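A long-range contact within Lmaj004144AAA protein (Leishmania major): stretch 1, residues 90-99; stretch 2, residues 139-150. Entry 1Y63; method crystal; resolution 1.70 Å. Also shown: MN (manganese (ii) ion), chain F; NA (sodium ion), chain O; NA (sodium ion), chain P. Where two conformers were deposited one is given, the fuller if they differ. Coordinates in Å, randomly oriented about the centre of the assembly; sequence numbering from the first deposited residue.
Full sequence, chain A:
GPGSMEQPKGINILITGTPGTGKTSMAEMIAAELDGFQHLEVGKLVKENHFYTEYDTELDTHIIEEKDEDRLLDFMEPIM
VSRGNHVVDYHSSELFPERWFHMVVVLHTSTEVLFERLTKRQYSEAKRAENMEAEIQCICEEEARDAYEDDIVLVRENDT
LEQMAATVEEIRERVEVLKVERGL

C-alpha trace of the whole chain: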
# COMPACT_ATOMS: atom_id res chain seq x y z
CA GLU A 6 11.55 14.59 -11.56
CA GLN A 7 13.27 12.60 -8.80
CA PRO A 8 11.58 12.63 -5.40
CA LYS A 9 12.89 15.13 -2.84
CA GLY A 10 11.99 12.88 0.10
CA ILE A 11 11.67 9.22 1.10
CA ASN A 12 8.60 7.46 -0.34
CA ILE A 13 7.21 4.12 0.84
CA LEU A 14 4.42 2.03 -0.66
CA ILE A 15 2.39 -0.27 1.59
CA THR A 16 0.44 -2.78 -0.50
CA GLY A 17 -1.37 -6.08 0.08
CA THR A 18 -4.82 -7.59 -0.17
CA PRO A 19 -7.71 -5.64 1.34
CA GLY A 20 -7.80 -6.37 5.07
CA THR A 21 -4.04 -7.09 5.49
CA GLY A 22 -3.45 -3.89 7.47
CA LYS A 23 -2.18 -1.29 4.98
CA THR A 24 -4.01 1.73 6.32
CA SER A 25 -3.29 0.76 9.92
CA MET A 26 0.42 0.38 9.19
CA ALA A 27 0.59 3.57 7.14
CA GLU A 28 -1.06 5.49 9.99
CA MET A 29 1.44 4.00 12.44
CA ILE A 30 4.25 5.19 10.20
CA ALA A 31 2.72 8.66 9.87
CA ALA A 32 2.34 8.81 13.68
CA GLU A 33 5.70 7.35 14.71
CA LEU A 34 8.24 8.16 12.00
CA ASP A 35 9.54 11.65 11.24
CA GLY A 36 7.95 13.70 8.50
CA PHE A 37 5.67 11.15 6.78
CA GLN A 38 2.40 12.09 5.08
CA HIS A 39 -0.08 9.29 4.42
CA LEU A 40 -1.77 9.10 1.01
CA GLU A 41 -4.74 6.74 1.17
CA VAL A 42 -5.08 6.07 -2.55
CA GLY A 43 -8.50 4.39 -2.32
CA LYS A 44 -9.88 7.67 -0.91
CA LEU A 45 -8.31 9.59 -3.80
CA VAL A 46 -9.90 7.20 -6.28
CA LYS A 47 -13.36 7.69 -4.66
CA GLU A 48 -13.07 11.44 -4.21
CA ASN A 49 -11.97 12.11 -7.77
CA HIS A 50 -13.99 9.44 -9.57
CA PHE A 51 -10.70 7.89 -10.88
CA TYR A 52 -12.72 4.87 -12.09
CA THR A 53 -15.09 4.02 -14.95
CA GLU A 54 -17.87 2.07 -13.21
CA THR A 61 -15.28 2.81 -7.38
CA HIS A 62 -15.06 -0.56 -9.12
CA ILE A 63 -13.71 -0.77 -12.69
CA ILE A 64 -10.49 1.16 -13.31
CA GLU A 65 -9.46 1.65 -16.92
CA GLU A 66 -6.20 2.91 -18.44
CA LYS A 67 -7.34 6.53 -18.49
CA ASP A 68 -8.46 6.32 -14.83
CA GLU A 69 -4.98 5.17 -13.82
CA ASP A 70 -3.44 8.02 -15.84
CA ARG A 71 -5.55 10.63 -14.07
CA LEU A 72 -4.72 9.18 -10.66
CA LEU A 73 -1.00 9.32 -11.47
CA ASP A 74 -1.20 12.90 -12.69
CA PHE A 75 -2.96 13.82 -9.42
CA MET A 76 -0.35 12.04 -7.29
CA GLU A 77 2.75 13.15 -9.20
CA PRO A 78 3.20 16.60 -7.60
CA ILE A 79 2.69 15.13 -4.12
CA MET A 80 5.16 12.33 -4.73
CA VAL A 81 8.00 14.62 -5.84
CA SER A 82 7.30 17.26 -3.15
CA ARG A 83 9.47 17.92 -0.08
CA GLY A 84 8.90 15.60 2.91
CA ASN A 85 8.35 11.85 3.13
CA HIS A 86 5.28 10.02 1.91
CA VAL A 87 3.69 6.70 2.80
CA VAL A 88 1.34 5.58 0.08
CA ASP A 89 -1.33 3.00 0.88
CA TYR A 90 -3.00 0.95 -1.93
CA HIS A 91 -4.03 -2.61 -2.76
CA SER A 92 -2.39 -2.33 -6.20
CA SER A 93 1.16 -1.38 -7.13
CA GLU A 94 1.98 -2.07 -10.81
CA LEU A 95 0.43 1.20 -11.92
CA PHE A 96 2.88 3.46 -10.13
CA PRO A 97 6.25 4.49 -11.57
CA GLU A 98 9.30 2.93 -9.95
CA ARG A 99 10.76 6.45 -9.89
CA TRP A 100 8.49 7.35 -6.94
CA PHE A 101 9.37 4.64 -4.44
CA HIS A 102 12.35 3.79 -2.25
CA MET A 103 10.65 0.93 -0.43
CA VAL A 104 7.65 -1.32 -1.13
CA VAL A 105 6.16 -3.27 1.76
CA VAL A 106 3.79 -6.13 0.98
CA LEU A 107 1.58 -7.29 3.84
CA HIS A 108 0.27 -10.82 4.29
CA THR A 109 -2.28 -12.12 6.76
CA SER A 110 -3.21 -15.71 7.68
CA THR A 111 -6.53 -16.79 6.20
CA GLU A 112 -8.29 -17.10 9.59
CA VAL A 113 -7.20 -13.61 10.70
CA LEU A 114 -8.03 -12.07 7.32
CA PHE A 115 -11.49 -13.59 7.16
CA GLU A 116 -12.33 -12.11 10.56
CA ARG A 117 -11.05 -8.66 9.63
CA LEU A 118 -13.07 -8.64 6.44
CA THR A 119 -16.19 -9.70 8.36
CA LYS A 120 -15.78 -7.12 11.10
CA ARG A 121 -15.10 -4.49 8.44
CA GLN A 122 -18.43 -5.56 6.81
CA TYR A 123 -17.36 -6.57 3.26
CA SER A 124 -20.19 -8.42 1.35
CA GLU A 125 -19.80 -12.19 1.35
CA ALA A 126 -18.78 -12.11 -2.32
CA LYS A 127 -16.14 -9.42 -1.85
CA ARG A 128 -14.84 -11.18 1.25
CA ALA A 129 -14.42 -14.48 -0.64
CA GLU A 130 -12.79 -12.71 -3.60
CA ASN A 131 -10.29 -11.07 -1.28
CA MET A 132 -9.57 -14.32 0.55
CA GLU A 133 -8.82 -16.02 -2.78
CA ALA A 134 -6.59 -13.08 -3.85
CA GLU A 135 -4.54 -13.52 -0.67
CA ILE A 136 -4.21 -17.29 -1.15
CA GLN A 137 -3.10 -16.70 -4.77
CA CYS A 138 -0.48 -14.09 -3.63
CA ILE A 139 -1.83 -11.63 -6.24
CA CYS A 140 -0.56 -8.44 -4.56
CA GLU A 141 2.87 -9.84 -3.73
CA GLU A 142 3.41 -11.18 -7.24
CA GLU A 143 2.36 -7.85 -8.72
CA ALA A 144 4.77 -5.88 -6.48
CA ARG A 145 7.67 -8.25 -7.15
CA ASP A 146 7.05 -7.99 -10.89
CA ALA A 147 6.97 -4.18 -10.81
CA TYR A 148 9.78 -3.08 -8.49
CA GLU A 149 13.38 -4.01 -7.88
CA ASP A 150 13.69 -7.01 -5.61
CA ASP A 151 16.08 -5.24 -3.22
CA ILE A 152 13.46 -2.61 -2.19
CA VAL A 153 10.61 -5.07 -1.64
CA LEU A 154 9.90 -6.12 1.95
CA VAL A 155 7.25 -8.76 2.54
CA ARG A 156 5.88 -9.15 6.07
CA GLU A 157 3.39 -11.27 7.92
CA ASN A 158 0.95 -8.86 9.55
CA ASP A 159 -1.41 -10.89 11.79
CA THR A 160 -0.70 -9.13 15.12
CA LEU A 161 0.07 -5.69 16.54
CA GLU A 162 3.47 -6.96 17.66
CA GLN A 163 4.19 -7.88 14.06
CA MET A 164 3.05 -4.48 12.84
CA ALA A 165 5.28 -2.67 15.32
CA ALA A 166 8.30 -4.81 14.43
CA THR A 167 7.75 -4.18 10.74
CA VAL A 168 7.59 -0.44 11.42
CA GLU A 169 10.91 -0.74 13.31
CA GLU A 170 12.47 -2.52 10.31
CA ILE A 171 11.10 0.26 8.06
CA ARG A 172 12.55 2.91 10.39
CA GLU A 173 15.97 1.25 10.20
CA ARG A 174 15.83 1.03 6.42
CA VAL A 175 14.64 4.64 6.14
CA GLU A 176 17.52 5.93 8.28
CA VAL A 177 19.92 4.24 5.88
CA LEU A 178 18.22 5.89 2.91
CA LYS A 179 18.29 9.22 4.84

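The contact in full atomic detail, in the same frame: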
# COMPACT_ATOMS: atom_id res chain seq x y z
N TYR A 90 -2.09 1.42 -0.84
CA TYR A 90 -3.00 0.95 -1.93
C TYR A 90 -2.88 -0.54 -2.15
O TYR A 90 -1.79 -1.08 -2.01
CB TYR A 90 -2.70 1.67 -3.27
CG TYR A 90 -3.83 1.63 -4.30
CD1 TYR A 90 -5.15 1.86 -3.94
CD2 TYR A 90 -3.55 1.47 -5.66
CE1 TYR A 90 -6.17 1.88 -4.90
CE2 TYR A 90 -4.55 1.51 -6.62
CZ TYR A 90 -5.85 1.71 -6.23
OH TYR A 90 -6.85 1.73 -7.18
N HIS A 91 -3.99 -1.16 -2.56
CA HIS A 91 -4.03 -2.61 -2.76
C HIS A 91 -3.31 -3.02 -4.04
O HIS A 91 -2.96 -4.18 -4.19
CB HIS A 91 -5.48 -3.12 -2.75
CG HIS A 91 -6.32 -2.60 -3.87
ND1 HIS A 91 -7.28 -1.63 -3.70
CD2 HIS A 91 -6.35 -2.93 -5.18
CE1 HIS A 91 -7.86 -1.38 -4.86
NE2 HIS A 91 -7.30 -2.15 -5.78
N SER A 92 -3.10 -2.07 -4.95
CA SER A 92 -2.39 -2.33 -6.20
C SER A 92 -1.09 -1.57 -6.22
O SER A 92 -0.91 -0.63 -5.46
CB SER A 92 -3.23 -1.91 -7.38
OG SER A 92 -4.43 -2.69 -7.44
N SER A 93 -0.18 -1.99 -7.08
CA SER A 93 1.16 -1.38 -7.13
C SER A 93 1.77 -1.23 -8.53
O SER A 93 2.60 -0.35 -8.71
CB SER A 93 2.16 -2.14 -6.26
OG SER A 93 2.34 -3.46 -6.72
N GLU A 94 1.36 -2.05 -9.49
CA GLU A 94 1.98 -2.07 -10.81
C GLU A 94 1.82 -0.73 -11.52
O GLU A 94 2.69 -0.33 -12.30
CB GLU A 94 1.38 -3.20 -11.65
CG GLU A 94 1.64 -3.12 -13.14
CD GLU A 94 1.10 -4.32 -13.86
OE1 GLU A 94 -0.12 -4.59 -13.77
OE2 GLU A 94 1.91 -4.99 -14.52
N LEU A 95 0.73 -0.04 -11.24
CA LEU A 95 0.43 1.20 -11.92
C LEU A 95 1.39 2.33 -11.65
O LEU A 95 1.54 3.22 -12.48
CB LEU A 95 -0.98 1.64 -11.61
CG LEU A 95 -1.28 2.24 -10.24
CD1 LEU A 95 -2.63 2.94 -10.25
CD2 LEU A 95 -1.27 1.20 -9.17
N PHE A 96 2.06 2.31 -10.51
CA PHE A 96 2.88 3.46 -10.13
C PHE A 96 4.28 3.35 -10.74
O PHE A 96 4.81 2.23 -10.90
CB PHE A 96 3.06 3.54 -8.62
CG PHE A 96 1.78 3.55 -7.82
CD1 PHE A 96 0.80 4.49 -8.05
CD2 PHE A 96 1.58 2.64 -6.80
CE1 PHE A 96 -0.36 4.52 -7.29
CE2 PHE A 96 0.40 2.66 -6.05
CZ PHE A 96 -0.54 3.62 -6.29
N PRO A 97 4.89 4.50 -11.06
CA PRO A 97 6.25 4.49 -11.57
C PRO A 97 7.25 4.12 -10.49
O PRO A 97 7.18 4.62 -9.37
CB PRO A 97 6.47 5.92 -12.04
CG PRO A 97 5.52 6.72 -11.36
CD PRO A 97 4.35 5.86 -10.97
N GLU A 98 8.23 3.29 -10.84
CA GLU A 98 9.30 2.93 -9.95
C GLU A 98 10.08 4.14 -9.47
O GLU A 98 10.61 4.13 -8.37
CB GLU A 98 10.24 1.92 -10.59
CG GLU A 98 9.68 0.56 -10.79
CD GLU A 98 10.73 -0.40 -11.34
OE1 GLU A 98 11.73 -0.63 -10.64
OE2 GLU A 98 10.55 -0.89 -12.48
N ARG A 99 10.12 5.20 -10.26
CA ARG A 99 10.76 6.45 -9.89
C ARG A 99 10.32 6.98 -8.51
O ARG A 99 11.12 7.63 -7.80
CB ARG A 99 10.44 7.49 -10.97
CG ARG A 99 10.90 8.90 -10.69
CD ARG A 99 10.79 9.77 -11.91
NE ARG A 99 9.46 9.74 -12.48
CZ ARG A 99 8.44 10.49 -12.07
NH1 ARG A 99 8.60 11.37 -11.09
NH2 ARG A 99 7.25 10.34 -12.63
N ILE A 139 -1.69 -12.56 -5.10
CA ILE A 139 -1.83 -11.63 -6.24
C ILE A 139 -1.02 -10.36 -6.02
O ILE A 139 -0.23 -9.94 -6.89
CB ILE A 139 -3.32 -11.31 -6.51
CG1 ILE A 139 -4.06 -12.60 -6.89
CG2 ILE A 139 -3.45 -10.20 -7.54
CD1 ILE A 139 -3.55 -13.31 -8.12
N CYS A 140 -1.19 -9.75 -4.85
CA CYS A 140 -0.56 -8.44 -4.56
C CYS A 140 0.97 -8.57 -4.47
O CYS A 140 1.72 -7.72 -4.98
CB CYS A 140 -1.15 -7.84 -3.28
SG CYS A 140 -2.91 -7.45 -3.41
N GLU A 141 1.44 -9.64 -3.84
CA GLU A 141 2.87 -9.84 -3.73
C GLU A 141 3.48 -10.05 -5.10
O GLU A 141 4.52 -9.47 -5.43
CB GLU A 141 3.22 -11.01 -2.81
CG GLU A 141 4.72 -11.06 -2.56
CD GLU A 141 5.20 -12.31 -1.86
OE1 GLU A 141 4.47 -12.86 -1.02
OE2 GLU A 141 6.33 -12.74 -2.15
N GLU A 142 2.85 -10.91 -5.91
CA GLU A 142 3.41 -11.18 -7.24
C GLU A 142 3.44 -9.91 -8.09
O GLU A 142 4.41 -9.69 -8.84
CB GLU A 142 2.61 -12.28 -7.94
CG GLU A 142 2.80 -13.65 -7.26
CD GLU A 142 1.94 -14.77 -7.83
OE1 GLU A 142 0.99 -14.51 -8.59
OE2 GLU A 142 2.24 -15.93 -7.49
N GLU A 143 2.40 -9.09 -7.98
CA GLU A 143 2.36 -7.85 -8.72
C GLU A 143 3.51 -6.94 -8.31
O GLU A 143 4.19 -6.35 -9.17
CB GLU A 143 1.04 -7.13 -8.48
CG GLU A 143 0.84 -5.85 -9.24
CD GLU A 143 -0.55 -5.25 -9.12
OE1 GLU A 143 -1.57 -6.00 -9.15
OE2 GLU A 143 -0.65 -4.01 -9.02
N ALA A 144 3.71 -6.77 -7.00
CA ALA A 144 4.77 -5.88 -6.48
C ALA A 144 6.14 -6.39 -6.89
O ALA A 144 6.98 -5.62 -7.32
CB ALA A 144 4.69 -5.78 -4.95
N ARG A 145 6.36 -7.71 -6.80
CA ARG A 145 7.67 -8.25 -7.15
C ARG A 145 7.93 -8.15 -8.63
O ARG A 145 9.08 -8.09 -9.05
CB ARG A 145 7.81 -9.70 -6.71
CG ARG A 145 7.85 -9.86 -5.25
CD ARG A 145 8.34 -11.26 -4.92
NE ARG A 145 8.60 -11.39 -3.51
CZ ARG A 145 9.63 -10.83 -2.88
NH1 ARG A 145 10.52 -10.09 -3.54
NH2 ARG A 145 9.77 -11.03 -1.58
N ASP A 146 6.88 -8.15 -9.45
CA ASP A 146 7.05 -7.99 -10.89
C ASP A 146 7.34 -6.55 -11.30
O ASP A 146 7.96 -6.32 -12.34
CB ASP A 146 5.83 -8.49 -11.67
CG ASP A 146 5.81 -9.99 -11.81
OD1 ASP A 146 6.88 -10.62 -11.69
OD2 ASP A 146 4.71 -10.54 -12.04
N ALA A 147 6.92 -5.60 -10.49
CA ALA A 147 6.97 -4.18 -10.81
C ALA A 147 8.09 -3.36 -10.22
O ALA A 147 8.32 -2.25 -10.69
CB ALA A 147 5.67 -3.54 -10.43
N TYR A 148 8.76 -3.85 -9.18
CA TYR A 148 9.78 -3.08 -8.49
C TYR A 148 11.00 -3.95 -8.35
O TYR A 148 10.93 -5.17 -8.50
CB TYR A 148 9.26 -2.66 -7.09
CG TYR A 148 8.05 -1.75 -7.19
CD1 TYR A 148 8.22 -0.39 -7.26
CD2 TYR A 148 6.76 -2.26 -7.19
CE1 TYR A 148 7.14 0.45 -7.41
CE2 TYR A 148 5.67 -1.42 -7.34
CZ TYR A 148 5.88 -0.07 -7.43
OH TYR A 148 4.81 0.78 -7.58
N GLU A 149 12.12 -3.31 -8.05
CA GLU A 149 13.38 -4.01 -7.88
C GLU A 149 13.36 -4.84 -6.60
O GLU A 149 12.92 -4.39 -5.54
CB GLU A 149 14.53 -2.99 -7.89
CG GLU A 149 14.65 -2.25 -9.24
CD GLU A 149 15.97 -1.59 -9.47
OE1 GLU A 149 17.00 -2.28 -9.35
OE2 GLU A 149 15.99 -0.38 -9.80
N ASP A 150 13.85 -6.07 -6.70
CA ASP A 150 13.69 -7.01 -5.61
C ASP A 150 14.30 -6.49 -4.31
O ASP A 150 13.73 -6.70 -3.23
CB ASP A 150 14.26 -8.38 -6.02
CG ASP A 150 13.43 -9.05 -7.14
OD1 ASP A 150 12.24 -8.66 -7.33
OD2 ASP A 150 13.94 -9.96 -7.84
MN MN F . 8.82 -2.15 -13.34
NA NA O . 2.18 -7.36 -14.87
NA NA P . 6.34 -12.62 -13.66
O HOH W 1 0.49 -4.98 -5.29
O HOH W 2 3.37 -6.17 -11.70
O HOH W 3 -1.85 -1.76 -10.89
O HOH W 4 6.22 -0.04 -11.21
O HOH W 5 11.98 -0.36 -8.02
O HOH W 6 13.95 0.84 -11.23
O HOH W 7 3.29 -9.71 -13.88
O HOH W 8 7.96 -1.21 -13.44
O HOH W 9 2.10 -7.85 -12.95

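Stretch 1 runs without regular helix or strand along one side of the helix 139-147, and a type I beta turn from S93 to F96 presents its backbone to that helix. The register advances in the same sense on both sides: the CA atoms lie 6.6 Å apart for S92 and C140, 5.8 Å for S93 and A144, and 5.4 Å for E94 and A147. Beyond the helix, the CA atoms of E98 and Y148 are 6.2 Å apart. Together the stretches bury 527 Å², with Y148, E98 and E143 covered most.

Y148 is the first residue to leave helical phi/psi (-131°/164°). Its CA-to-CB bond points sideways, but chi1 of -63° (m) and chi2 of -89° bring the end of the side chain nearer to stretch 1. There Y148 OH donates a hydrogen bond to S93 O at 2.7 Å, the acceptor lying at the ring edge, near its plane. S93 O also receives the backbone hydrogen bond from F96 N at 3.3 Å, so one carbonyl serves both the turn and the contact. S93 CB packs against Y148 CE2 at 3.7 Å, and F96 CB lies in contact with the hydroxyl oxygen Y148 OH at 3.4 Å.

E143 holds the start of the turn. Its CA-to-CB bond points toward stretch 1, and the extended chi1 and chi2 (-177° and 172°, both t) carry the carboxylate to two successive amides. S93 N and E94 N each donate to E143 OE2 at 2.8 Å, both with N-H...acceptor angles of 173°. The nearly linear geometry supports two well-formed bonds to a single carboxylate oxygen. Beside them, S93 OG packs 3.4 Å from A144 CA, and water 1 joins S93 OG (2.8 Å) to C140 O (3.0 Å). The methyl A147 CB sits 4.0 Å from E94 CA.

E98 makes a different kind of contact, with no direct hydrogen bond across the stretches. E98 OE2 and A147 O are 3.2 Å apart, but both are acceptors. The manganese ion is bound by E98 OE2 at 2.3 Å, which places positive charge beside this oxygen-rich site. The other carboxylate oxygen, E98 OE1, lies 4.3 Å from the like-charged E149 OE2. Water 6 bridges these two by donating to E98 OE1 at 2.7 Å and to E149 OE2 at 2.8 Å, while water 5 donates to E98 OE1 at 2.6 Å and accepts from E149 N at 3.0 Å. The aliphatic part of E98 adds packing, with E98 CG 3.9 Å from Y148 CD1.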